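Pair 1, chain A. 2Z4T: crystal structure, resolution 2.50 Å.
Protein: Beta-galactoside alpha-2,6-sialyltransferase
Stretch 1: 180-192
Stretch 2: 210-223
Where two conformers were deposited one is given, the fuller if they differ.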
# COMPACT_ATOMS: atom_id res chain seq x y z
N LEU A 180 5.31 -17.75 1.74
CA LEU A 180 4.35 -16.88 2.43
C LEU A 180 3.11 -17.69 2.79
O LEU A 180 2.60 -17.58 3.92
CB LEU A 180 3.93 -15.72 1.53
CG LEU A 180 3.45 -14.39 2.10
CD1 LEU A 180 2.68 -13.60 1.04
CD2 LEU A 180 2.65 -14.50 3.37
N VAL A 181 2.64 -18.48 1.84
CA VAL A 181 1.46 -19.33 2.05
C VAL A 181 1.73 -20.29 3.22
O VAL A 181 0.93 -20.34 4.17
CB VAL A 181 1.03 -20.10 0.77
CG1 VAL A 181 -0.05 -21.14 1.09
CG2 VAL A 181 0.54 -19.14 -0.31
N GLN A 182 2.86 -21.01 3.17
CA GLN A 182 3.27 -21.92 4.24
C GLN A 182 3.30 -21.23 5.61
O GLN A 182 2.85 -21.78 6.62
CB GLN A 182 4.65 -22.51 3.93
CG GLN A 182 4.65 -23.51 2.79
CD GLN A 182 6.00 -23.65 2.10
OE1 GLN A 182 6.06 -24.12 0.96
NE2 GLN A 182 7.08 -23.25 2.77
N GLU A 183 3.84 -20.02 5.65
CA GLU A 183 3.90 -19.31 6.92
C GLU A 183 2.50 -18.98 7.44
O GLU A 183 2.24 -19.11 8.65
CB GLU A 183 4.77 -18.06 6.83
CG GLU A 183 5.08 -17.43 8.20
CD GLU A 183 5.64 -18.46 9.22
OE1 GLU A 183 6.61 -19.19 8.87
OE2 GLU A 183 5.08 -18.53 10.36
N ILE A 184 1.60 -18.61 6.54
CA ILE A 184 0.20 -18.40 6.90
C ILE A 184 -0.46 -19.71 7.40
O ILE A 184 -1.23 -19.72 8.38
CB ILE A 184 -0.57 -17.79 5.70
CG1 ILE A 184 0.01 -16.41 5.37
CG2 ILE A 184 -2.09 -17.73 5.95
CD1 ILE A 184 -0.39 -15.88 4.03
N VAL A 185 -0.16 -20.82 6.74
CA VAL A 185 -0.70 -22.11 7.15
C VAL A 185 -0.25 -22.46 8.56
O VAL A 185 -1.05 -22.93 9.38
CB VAL A 185 -0.34 -23.24 6.16
CG1 VAL A 185 -0.59 -24.63 6.79
CG2 VAL A 185 -1.12 -23.05 4.88
N LYS A 186 1.03 -22.21 8.86
CA LYS A 186 1.57 -22.47 10.18
C LYS A 186 0.83 -21.65 11.24
O LYS A 186 0.52 -22.18 12.31
CB LYS A 186 3.08 -22.26 10.22
CG LYS A 186 3.83 -23.24 9.31
CD LYS A 186 5.34 -23.05 9.33
CE LYS A 186 5.99 -23.84 8.20
NZ LYS A 186 7.40 -24.22 8.50
N GLN A 187 0.51 -20.39 10.95
CA GLN A 187 -0.27 -19.60 11.90
C GLN A 187 -1.67 -20.19 12.15
O GLN A 187 -2.15 -20.21 13.28
CB GLN A 187 -0.41 -18.12 11.49
CG GLN A 187 0.91 -17.35 11.36
CD GLN A 187 1.78 -17.43 12.62
OE1 GLN A 187 2.90 -17.95 12.58
NE2 GLN A 187 1.26 -16.92 13.73
N ALA A 188 -2.30 -20.69 11.08
CA ALA A 188 -3.63 -21.28 11.15
C ALA A 188 -3.60 -22.56 11.98
O ALA A 188 -4.57 -22.87 12.67
CB ALA A 188 -4.15 -21.58 9.76
N GLN A 189 -2.49 -23.29 11.88
CA GLN A 189 -2.32 -24.55 12.59
C GLN A 189 -2.03 -24.34 14.06
O GLN A 189 -2.29 -25.20 14.89
CB GLN A 189 -1.17 -25.34 11.98
CG GLN A 189 -1.58 -26.25 10.85
CD GLN A 189 -0.41 -26.64 9.98
OE1 GLN A 189 -0.57 -27.39 9.02
NE2 GLN A 189 0.78 -26.13 10.29
N THR A 190 -1.49 -23.17 14.37
CA THR A 190 -0.80 -22.92 15.63
C THR A 190 -1.59 -21.99 16.55
O THR A 190 -1.48 -22.09 17.76
CB THR A 190 0.62 -22.38 15.29
OG1 THR A 190 1.51 -23.49 15.13
CG2 THR A 190 1.18 -21.40 16.32
N LYS A 191 -2.40 -21.12 15.98
CA LYS A 191 -3.19 -20.18 16.78
C LYS A 191 -4.59 -20.73 17.04
O LYS A 191 -5.22 -21.30 16.14
CB LYS A 191 -3.24 -18.82 16.07
CG LYS A 191 -1.87 -18.15 15.96
CD LYS A 191 -1.25 -18.01 17.33
CE LYS A 191 -0.22 -16.91 17.38
NZ LYS A 191 1.02 -17.35 16.71
N HIS A 192 -5.09 -20.56 18.25
CA HIS A 192 -6.37 -21.22 18.45
C HIS A 192 -7.57 -20.56 17.81
O HIS A 192 -8.45 -21.31 17.36
CB HIS A 192 -6.55 -21.85 19.84
CG HIS A 192 -5.85 -23.17 19.94
ND1 HIS A 192 -6.52 -24.37 19.88
CD2 HIS A 192 -4.53 -23.47 19.98
CE1 HIS A 192 -5.64 -25.35 19.93
NE2 HIS A 192 -4.43 -24.83 19.98
N VAL A 210 -5.72 -16.29 -4.15
CA VAL A 210 -6.23 -17.64 -4.29
C VAL A 210 -5.37 -18.67 -3.55
O VAL A 210 -5.93 -19.45 -2.79
CB VAL A 210 -6.50 -18.07 -5.76
CG1 VAL A 210 -6.71 -19.59 -5.85
CG2 VAL A 210 -7.70 -17.31 -6.33
N PRO A 211 -4.04 -18.68 -3.76
CA PRO A 211 -3.29 -19.76 -3.07
C PRO A 211 -3.40 -19.66 -1.56
O PRO A 211 -3.30 -20.67 -0.88
CB PRO A 211 -1.83 -19.54 -3.52
CG PRO A 211 -1.93 -18.71 -4.73
CD PRO A 211 -3.14 -17.82 -4.56
N ILE A 212 -3.62 -18.46 -1.04
CA ILE A 212 -3.78 -18.29 0.39
C ILE A 212 -5.18 -18.77 0.81
O ILE A 212 -5.32 -19.52 1.78
CB ILE A 212 -3.62 -16.82 0.82
CG1 ILE A 212 -2.21 -16.32 0.48
CG2 ILE A 212 -3.95 -16.67 2.33
CD1 ILE A 212 -2.09 -14.78 0.46
N LEU A 213 -6.20 -18.34 0.08
CA LEU A 213 -7.56 -18.62 0.47
C LEU A 213 -7.92 -20.10 0.37
O LEU A 213 -8.76 -20.60 1.13
CB LEU A 213 -8.55 -17.74 -0.27
CG LEU A 213 -8.48 -16.28 0.22
CD1 LEU A 213 -9.21 -15.38 -0.74
CD2 LEU A 213 -9.03 -16.14 1.64
N LYS A 214 -7.26 -20.83 -0.53
CA LYS A 214 -7.60 -22.22 -0.62
C LYS A 214 -6.96 -23.08 0.46
O LYS A 214 -7.43 -24.16 0.72
CB LYS A 214 -7.46 -22.76 -2.03
CG LYS A 214 -6.11 -22.93 -2.57
CD LYS A 214 -6.25 -23.43 -4.04
CE LYS A 214 -6.33 -24.96 -4.13
NZ LYS A 214 -6.21 -25.42 -5.55
N GLU A 215 -5.91 -22.57 1.10
CA GLU A 215 -5.37 -23.21 2.30
C GLU A 215 -6.24 -22.89 3.50
O GLU A 215 -6.72 -23.79 4.18
CB GLU A 215 -3.94 -22.76 2.57
CG GLU A 215 -2.94 -23.20 1.53
CD GLU A 215 -2.97 -24.69 1.30
OE1 GLU A 215 -2.90 -25.46 2.29
OE2 GLU A 215 -3.07 -25.10 0.11
N LEU A 216 -6.44 -21.60 3.74
CA LEU A 216 -7.25 -21.10 4.85
C LEU A 216 -8.70 -21.60 4.86
O LEU A 216 -9.31 -21.74 5.93
CB LEU A 216 -7.23 -19.56 4.84
CG LEU A 216 -5.90 -18.94 5.23
CD1 LEU A 216 -6.01 -17.43 5.41
CD2 LEU A 216 -5.38 -19.60 6.52
N ASN A 217 -9.25 -21.84 3.67
CA ASN A 217 -10.62 -22.31 3.54
C ASN A 217 -10.96 -23.52 4.41
O ASN A 217 -12.07 -23.61 4.92
CB ASN A 217 -10.94 -22.63 2.08
CG ASN A 217 -12.43 -22.78 1.84
OD1 ASN A 217 -13.20 -21.81 1.99
ND2 ASN A 217 -12.86 -24.00 1.50
N SER A 218 -10.02 -24.45 4.58
CA SER A 218 -10.28 -25.64 5.38
C SER A 218 -10.08 -25.43 6.89
O SER A 218 -10.34 -26.36 7.69
CB SER A 218 -9.44 -26.83 4.87
OG SER A 218 -8.06 -26.49 4.83
N PHE A 219 -9.64 -24.24 7.29
CA PHE A 219 -9.37 -23.93 8.71
C PHE A 219 -10.50 -23.18 9.42
O PHE A 219 -10.65 -21.97 9.26
CB PHE A 219 -8.10 -23.10 8.82
CG PHE A 219 -6.87 -23.89 8.65
CD1 PHE A 219 -6.21 -23.91 7.42
CD2 PHE A 219 -6.35 -24.62 9.71
CE1 PHE A 219 -5.05 -24.65 7.24
CE2 PHE A 219 -5.18 -25.37 9.54
CZ PHE A 219 -4.53 -25.38 8.29
N ASN A 220 -11.26 -23.89 10.25
CA ASN A 220 -12.46 -23.30 10.86
C ASN A 220 -12.18 -22.29 11.95
O ASN A 220 -13.06 -21.51 12.33
CB ASN A 220 -13.40 -24.40 11.36
CG ASN A 220 -14.19 -25.03 10.24
OD1 ASN A 220 -14.42 -24.39 9.20
ND2 ASN A 220 -14.60 -26.27 10.43
N ASN A 221 -10.96 -22.31 12.45
CA ASN A 221 -10.55 -21.37 13.47
C ASN A 221 -10.09 -20.03 12.89
O ASN A 221 -9.83 -19.10 13.65
CB ASN A 221 -9.43 -21.98 14.30
CG ASN A 221 -8.17 -22.24 13.49
OD1 ASN A 221 -7.06 -21.90 13.93
ND2 ASN A 221 -8.32 -22.82 12.29
N VAL A 222 -9.97 -19.94 11.57
CA VAL A 222 -9.57 -18.66 10.96
C VAL A 222 -10.70 -17.86 10.32
O VAL A 222 -11.52 -18.39 9.59
CB VAL A 222 -8.20 -18.70 10.16
CG1 VAL A 222 -7.55 -20.03 10.23
CG2 VAL A 222 -8.36 -18.24 8.73
N THR A 223 -10.76 -16.58 10.65
CA THR A 223 -11.74 -15.72 10.05
C THR A 223 -11.04 -14.66 9.20
O THR A 223 -10.22 -13.88 9.68
CB THR A 223 -12.64 -15.09 11.12
OG1 THR A 223 -13.19 -16.15 11.91
CG2 THR A 223 -13.80 -14.31 10.47

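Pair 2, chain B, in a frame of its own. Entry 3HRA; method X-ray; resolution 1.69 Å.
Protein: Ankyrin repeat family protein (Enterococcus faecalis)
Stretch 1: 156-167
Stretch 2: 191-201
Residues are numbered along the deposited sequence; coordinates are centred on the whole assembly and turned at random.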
# COMPACT_ATOMS: atom_id res chain seq x y z
N LEU B 156 -4.79 -11.94 -14.22
CA LEU B 156 -4.22 -11.40 -12.99
C LEU B 156 -5.35 -10.97 -12.06
O LEU B 156 -5.35 -11.27 -10.88
CB LEU B 156 -3.31 -10.21 -13.31
CG LEU B 156 -2.71 -9.43 -12.14
CD1 LEU B 156 -1.87 -10.34 -11.25
CD2 LEU B 156 -1.89 -8.26 -12.68
N TYR B 157 -6.34 -10.30 -12.63
CA TYR B 157 -7.46 -9.81 -11.83
C TYR B 157 -8.41 -10.92 -11.42
O TYR B 157 -8.97 -10.89 -10.33
CB TYR B 157 -8.14 -8.59 -12.48
CG TYR B 157 -7.19 -7.42 -12.42
CD1 TYR B 157 -7.03 -6.69 -11.24
CD2 TYR B 157 -6.37 -7.10 -13.50
CE1 TYR B 157 -6.11 -5.64 -11.17
CE2 TYR B 157 -5.46 -6.06 -13.43
CZ TYR B 157 -5.34 -5.33 -12.27
OH TYR B 157 -4.42 -4.30 -12.19
N GLN B 158 -8.53 -11.94 -12.27
CA GLN B 158 -9.27 -13.14 -11.91
C GLN B 158 -8.60 -13.74 -10.67
O GLN B 158 -9.28 -14.11 -9.72
CB GLN B 158 -9.33 -14.15 -13.07
CG GLN B 158 -10.16 -13.67 -14.25
CD GLN B 158 -9.86 -14.42 -15.54
OE1 GLN B 158 -9.96 -13.86 -16.64
NE2 GLN B 158 -9.49 -15.68 -15.41
N ASP B 159 -7.28 -13.81 -10.67
CA ASP B 159 -6.56 -14.38 -9.53
C ASP B 159 -6.72 -13.53 -8.25
O ASP B 159 -6.83 -14.08 -7.15
CB ASP B 159 -5.07 -14.55 -9.86
CG ASP B 159 -4.79 -15.74 -10.82
OD1 ASP B 159 -5.68 -16.58 -11.05
OD2 ASP B 159 -3.66 -15.82 -11.34
N ILE B 160 -6.73 -12.22 -8.40
CA ILE B 160 -6.90 -11.33 -7.25
C ILE B 160 -8.31 -11.46 -6.70
O ILE B 160 -8.50 -11.55 -5.48
CB ILE B 160 -6.56 -9.86 -7.59
CG1 ILE B 160 -5.04 -9.71 -7.75
CG2 ILE B 160 -7.07 -8.91 -6.51
CD1 ILE B 160 -4.61 -8.44 -8.47
N VAL B 161 -9.30 -11.55 -7.58
CA VAL B 161 -10.68 -11.80 -7.14
C VAL B 161 -10.80 -13.12 -6.34
O VAL B 161 -11.43 -13.16 -5.29
CB VAL B 161 -11.67 -11.77 -8.33
CG1 VAL B 161 -13.05 -12.29 -7.91
CG2 VAL B 161 -11.76 -10.36 -8.88
N LYS B 162 -10.20 -14.19 -6.85
CA LYS B 162 -10.25 -15.48 -6.17
C LYS B 162 -9.60 -15.42 -4.78
O LYS B 162 -10.17 -15.93 -3.81
CB LYS B 162 -9.56 -16.56 -7.01
CG LYS B 162 -9.63 -17.93 -6.39
CD LYS B 162 -11.04 -18.51 -6.51
CE LYS B 162 -11.03 -19.99 -6.12
NZ LYS B 162 -12.40 -20.58 -6.19
N LEU B 163 -8.42 -14.82 -4.72
CA LEU B 163 -7.69 -14.60 -3.47
C LEU B 163 -8.57 -13.87 -2.44
O LEU B 163 -8.65 -14.29 -1.28
CB LEU B 163 -6.44 -13.76 -3.74
CG LEU B 163 -5.14 -13.96 -2.95
CD1 LEU B 163 -4.34 -12.66 -2.89
CD2 LEU B 163 -5.36 -14.54 -1.56
N LEU B 164 -9.23 -12.79 -2.86
CA LEU B 164 -10.10 -12.02 -1.96
C LEU B 164 -11.29 -12.84 -1.47
O LEU B 164 -11.63 -12.82 -0.29
CB LEU B 164 -10.60 -10.71 -2.63
CG LEU B 164 -9.51 -9.64 -2.86
CD1 LEU B 164 -9.98 -8.53 -3.81
CD2 LEU B 164 -9.07 -9.07 -1.51
N MET B 165 -11.95 -13.56 -2.39
CA MET B 165 -13.09 -14.37 -2.00
C MET B 165 -12.68 -15.50 -1.07
O MET B 165 -13.41 -15.87 -0.16
CB MET B 165 -13.83 -14.92 -3.22
CG MET B 165 -14.39 -13.82 -4.13
SD MET B 165 -15.43 -12.62 -3.28
CE MET B 165 -16.81 -13.67 -2.81
N GLU B 166 -11.50 -16.06 -1.31
CA GLU B 166 -11.04 -17.16 -0.48
C GLU B 166 -10.69 -16.67 0.92
O GLU B 166 -10.55 -17.47 1.85
CB GLU B 166 -9.85 -17.86 -1.11
CG GLU B 166 -10.25 -18.84 -2.20
CD GLU B 166 -11.04 -20.03 -1.67
OE1 GLU B 166 -10.63 -20.62 -0.65
OE2 GLU B 166 -12.07 -20.39 -2.28
N ASN B 167 -10.55 -15.36 1.07
CA ASN B 167 -10.24 -14.77 2.36
C ASN B 167 -11.45 -14.08 2.97
O ASN B 167 -11.32 -13.29 3.91
CB ASN B 167 -9.05 -13.82 2.26
CG ASN B 167 -7.72 -14.55 2.25
OD1 ASN B 167 -7.10 -14.71 3.30
ND2 ASN B 167 -7.29 -15.01 1.08
N THR B 191 -16.64 -12.53 -18.04
CA THR B 191 -17.20 -13.84 -17.82
C THR B 191 -16.51 -14.67 -16.75
O THR B 191 -17.17 -15.27 -15.92
CB THR B 191 -17.23 -14.67 -19.13
OG1 THR B 191 -17.78 -13.88 -20.18
CG2 THR B 191 -18.07 -15.90 -18.93
N GLU B 192 -15.18 -14.73 -16.77
CA GLU B 192 -14.46 -15.56 -15.81
C GLU B 192 -14.62 -15.03 -14.38
O GLU B 192 -14.77 -15.82 -13.45
CB GLU B 192 -12.98 -15.68 -16.17
CG GLU B 192 -12.70 -16.38 -17.50
CD GLU B 192 -13.16 -17.84 -17.52
OE1 GLU B 192 -13.15 -18.50 -16.45
OE2 GLU B 192 -13.52 -18.34 -18.61
N ILE B 193 -14.58 -13.71 -14.21
CA ILE B 193 -14.85 -13.12 -12.91
C ILE B 193 -16.28 -13.41 -12.44
O ILE B 193 -16.50 -13.77 -11.28
CB ILE B 193 -14.51 -11.61 -12.88
CG1 ILE B 193 -13.00 -11.45 -12.95
CG2 ILE B 193 -15.06 -10.95 -11.62
CD1 ILE B 193 -12.50 -10.01 -13.03
N SER B 194 -17.26 -13.27 -13.35
CA SER B 194 -18.65 -13.53 -12.98
C SER B 194 -18.84 -14.96 -12.45
O SER B 194 -19.55 -15.19 -11.47
CB SER B 194 -19.59 -13.30 -14.17
OG SER B 194 -19.63 -11.93 -14.52
N LYS B 195 -18.21 -15.91 -13.13
CA LYS B 195 -18.28 -17.31 -12.76
C LYS B 195 -17.67 -17.52 -11.37
O LYS B 195 -18.25 -18.22 -10.52
CB LYS B 195 -17.56 -18.15 -13.80
CG LYS B 195 -17.62 -19.64 -13.55
CD LYS B 195 -17.04 -20.42 -14.71
CE LYS B 195 -15.56 -20.15 -14.87
NZ LYS B 195 -14.94 -21.06 -15.88
N ILE B 196 -16.51 -16.93 -11.13
CA ILE B 196 -15.85 -17.01 -9.82
C ILE B 196 -16.79 -16.45 -8.75
O ILE B 196 -17.03 -17.09 -7.73
CB ILE B 196 -14.52 -16.22 -9.83
CG1 ILE B 196 -13.52 -16.85 -10.80
CG2 ILE B 196 -13.93 -16.15 -8.43
CD1 ILE B 196 -12.29 -15.98 -11.02
N LEU B 197 -17.35 -15.27 -8.99
CA LEU B 197 -18.22 -14.65 -8.00
C LEU B 197 -19.48 -15.47 -7.73
O LEU B 197 -19.95 -15.53 -6.59
CB LEU B 197 -18.60 -13.22 -8.41
CG LEU B 197 -17.44 -12.22 -8.39
CD1 LEU B 197 -17.84 -10.87 -8.96
CD2 LEU B 197 -16.87 -12.05 -6.99
N ALA B 198 -20.03 -16.11 -8.77
CA ALA B 198 -21.24 -16.91 -8.64
C ALA B 198 -21.04 -18.13 -7.73
O ALA B 198 -22.00 -18.70 -7.22
CB ALA B 198 -21.73 -17.37 -10.02
N GLN B 199 -19.79 -18.54 -7.55
CA GLN B 199 -19.48 -19.71 -6.74
C GLN B 199 -19.42 -19.45 -5.24
O GLN B 199 -19.31 -20.39 -4.46
CB GLN B 199 -18.18 -20.33 -7.24
CG GLN B 199 -18.37 -21.01 -8.61
CD GLN B 199 -17.07 -21.34 -9.28
OE1 GLN B 199 -16.00 -21.12 -8.71
NE2 GLN B 199 -17.15 -21.87 -10.50
N TYR B 200 -19.48 -18.18 -4.84
CA TYR B 200 -19.47 -17.80 -3.44
C TYR B 200 -20.78 -17.12 -3.07
O TYR B 200 -21.48 -16.60 -3.94
CB TYR B 200 -18.32 -16.83 -3.13
CG TYR B 200 -16.96 -17.40 -3.39
CD1 TYR B 200 -16.41 -17.38 -4.67
CD2 TYR B 200 -16.23 -17.98 -2.37
CE1 TYR B 200 -15.16 -17.91 -4.91
CE2 TYR B 200 -14.98 -18.52 -2.61
CZ TYR B 200 -14.45 -18.48 -3.88
OH TYR B 200 -13.21 -19.03 -4.11
N ASN B 201 -21.09 -17.12 -1.77
CA ASN B 201 -22.21 -16.33 -1.28
C ASN B 201 -21.77 -14.91 -0.95
O ASN B 201 -22.54 -14.14 -0.39
CB ASN B 201 -22.84 -17.01 -0.05
CG ASN B 201 -23.63 -18.25 -0.42
OD1 ASN B 201 -24.44 -18.22 -1.35
ND2 ASN B 201 -23.39 -19.35 0.29
OXT ASN B 201 -20.62 -14.52 -1.25
O HOH W 1 -13.42 -20.47 -9.12

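Where do the two contacts part most sharply? They differ around the aromatic ring that follows the second helix, Phe A219 in pair 1 and Tyr B200 in pair 2, whose side-chain centres superpose within 0.4 Å. The tyrosine carries a hydroxyl, and that hydroxyl ties the stretches together: Lys B162 NZ donates to Tyr B200 OH at 2.7 Å, and Tyr B200 OH donates to Glu B166 OE2 at 2.5 Å. The phenylalanine has nothing to offer there, and the matching positions are Val A185 and Gln A189, which meet the ring through carbon: Val A185 CG1 lies 4.3 Å from Phe A219 CZ, and Gln A189 CG lies 3.9 Å from Phe A219 CE2.

What backbone do they share? In each pair two helices run in roughly the same direction, 25° apart in pair 1 and 11° in pair 2, with axes approaching to 9.7 Å in both. Fourteen central residues superpose with an RMSD of 0.5 Å. The buried areas are also close, 588 and 606 Å².

How is the face of the ring covered? Ala A188 and Met B165 occupy the same position, and each sets its CB over the ring: Ala A188 CB is 3.7 Å from the centroid of the Phe A219 ring, and Met B165 CB is 3.6 Å from that of Tyr B200. Beyond CB the solutions diverge. The methionine continues, bringing SD within 4.0 Å of Leu B197 CD2 and CE within 3.5 Å of Tyr B200 CB. The alanine stops at its methyl, which itself reaches Leu A216 CD2 at 4.0 Å and, from the strand after the turns, Val A222 CG1 at 3.8 Å.

How do the helices pack ahead of the ring? A branched residue on the first helix points toward the second in both: Ile A184 CG2 meets Leu A216 CD2 at 3.8 Å, and its counterpart Val B161 meets the matching leucine, with CG1 3.9 Å from Leu B197 CD2. Ile A212 and Ile B193 also coincide, but the isoleucine of pair 1 is reached by Ile A184 CD1 at 4.0 Å from its CG1, whereas Val B161 CG2 stands 4.2 Å from Ile B193 CD1. One turn earlier, compact Val A181 is replaced by longer Gln B158. Val A181 CG1 packs 3.6 Å from Glu A215 CG, the aliphatic part of an acidic side chain; at the matching place Ile B196 supplies a wholly apolar one, its CD1 4.0 Å from Gln B158 CB.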